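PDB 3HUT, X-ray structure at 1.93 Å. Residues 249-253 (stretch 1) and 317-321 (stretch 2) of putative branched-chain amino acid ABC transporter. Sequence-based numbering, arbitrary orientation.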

# COMPACT_ATOMS: atom_id res chain seq x y z
N THR A 249 -1.28 -2.40 9.17
CA THR A 249 -1.40 -1.58 7.98
C THR A 249 -0.18 -0.69 7.83
O THR A 249 0.55 -0.46 8.80
CB THR A 249 -2.68 -0.71 8.02
OG1 THR A 249 -2.88 -0.11 6.74
CG2 THR A 249 -2.54 0.39 9.07
N ALA A 250 0.06 -0.21 6.62
CA ALA A 250 1.21 0.65 6.34
C ALA A 250 0.98 2.06 6.88
O ALA A 250 1.70 2.52 7.76
CB ALA A 250 1.47 0.69 4.84
N PHE A 251 -0.04 2.73 6.36
CA PHE A 251 -0.38 4.09 6.78
C PHE A 251 -1.39 4.08 7.94
O PHE A 251 -2.46 3.49 7.83
CB PHE A 251 -0.96 4.87 5.60
CG PHE A 251 -1.41 6.27 5.95
CD1 PHE A 251 -0.54 7.17 6.53
CD2 PHE A 251 -2.71 6.68 5.67
CE1 PHE A 251 -0.94 8.47 6.83
CE2 PHE A 251 -3.13 7.97 5.97
CZ PHE A 251 -2.24 8.87 6.55
N VAL A 252 -1.04 4.74 9.04
CA VAL A 252 -1.94 4.81 10.19
C VAL A 252 -2.35 6.26 10.40
O VAL A 252 -1.53 7.10 10.77
CB VAL A 252 -1.26 4.29 11.46
CG1 VAL A 252 -2.26 4.29 12.62
CG2 VAL A 252 -0.72 2.89 11.23
N LEU A 253 -3.62 6.55 10.16
CA LEU A 253 -4.12 7.91 10.29
C LEU A 253 -3.98 8.44 11.72
O LEU A 253 -3.47 9.54 11.93
CB LEU A 253 -5.58 7.98 9.87
CG LEU A 253 -6.12 9.38 9.55
CD1 LEU A 253 -5.42 9.92 8.30
CD2 LEU A 253 -7.62 9.32 9.34
N GLY A 317 9.04 6.52 5.72
CA GLY A 317 7.83 7.09 5.15
C GLY A 317 6.65 7.13 6.10
O GLY A 317 6.70 6.54 7.19
N VAL A 318 5.59 7.82 5.69
CA VAL A 318 4.39 7.90 6.51
C VAL A 318 3.64 6.58 6.39
O VAL A 318 2.71 6.32 7.15
CB VAL A 318 3.49 9.07 6.08
CG1 VAL A 318 4.26 10.38 6.18
CG2 VAL A 318 2.98 8.86 4.65
N THR A 319 4.06 5.76 5.43
CA THR A 319 3.44 4.46 5.22
C THR A 319 4.32 3.38 5.86
O THR A 319 4.11 2.19 5.64
CB THR A 319 3.25 4.13 3.71
OG1 THR A 319 4.52 4.01 3.06
CG2 THR A 319 2.44 5.23 3.03
N GLY A 320 5.30 3.82 6.65
CA GLY A 320 6.19 2.91 7.34
C GLY A 320 7.60 2.85 6.78
O GLY A 320 7.87 3.36 5.70
N ILE A 321 8.51 2.23 7.53
CA ILE A 321 9.89 2.11 7.07
C ILE A 321 9.85 1.24 5.82
O ILE A 321 9.39 0.10 5.86
CB ILE A 321 10.77 1.45 8.15
CG1 ILE A 321 10.82 2.37 9.38
CG2 ILE A 321 12.16 1.17 7.60
CD1 ILE A 321 11.73 1.89 10.50
O HOH W 1 1.79 4.94 9.20

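The contact between residues 249-253 and 317-321 is small, burying 188 Å² summed over both sides, and no direct hydrogen bond crosses it. Thr319, Phe251 and Ala250 contribute most of the covered surface. Thr319 lies within a type I beta turn running from Gly317 to Gly320, closed by a hydrogen bond from Gly320 N to Gly317 O (3.1 Å). Its CA packs against the backbone of Phe251, with Phe251 N 4.1 Å from Thr319 CA, and the side chains meet through Phe251 CB and Thr319 CG2 at 4.3 Å. The methyl group of Thr319 thus takes part in the packing, while its hydroxyl is hydrogen-bonded elsewhere in the structure.

Ala250 approaches the same residue more tightly. Its CB lies 3.1 Å from Thr319 O, a short van der Waals approach, and 4.0 Å from Thr319 CB. Ala250 O and Thr319 O are 3.2 Å apart, but both are acceptors and no hydrogen bond can join them.

The Phe251 side chain, with chi1 in the t rotamer, reaches Val318. Val318 O sits at the ring edge, near the ring plane and 3.4 Å from Phe251 CD1, so the carbonyl oxygen meets the electropositive rim of the ring rather than its electron-rich face. The same CD1 makes an apolar contact with Val318 CG2 at 4.3 Å.

Polar continuity across the contact is supplied by water 1. It donates to Ala250 O (2.8 Å) and to Val318 O (2.6 Å) and accepts from Val252 N (2.8 Å). The two carbonyl oxygens, Ala250 O and Val318 O, are 4.0 Å apart and cannot pair directly; the water satisfies both and ties them to the amide of Val252, linking the two backbones where side-chain packing alone is modest.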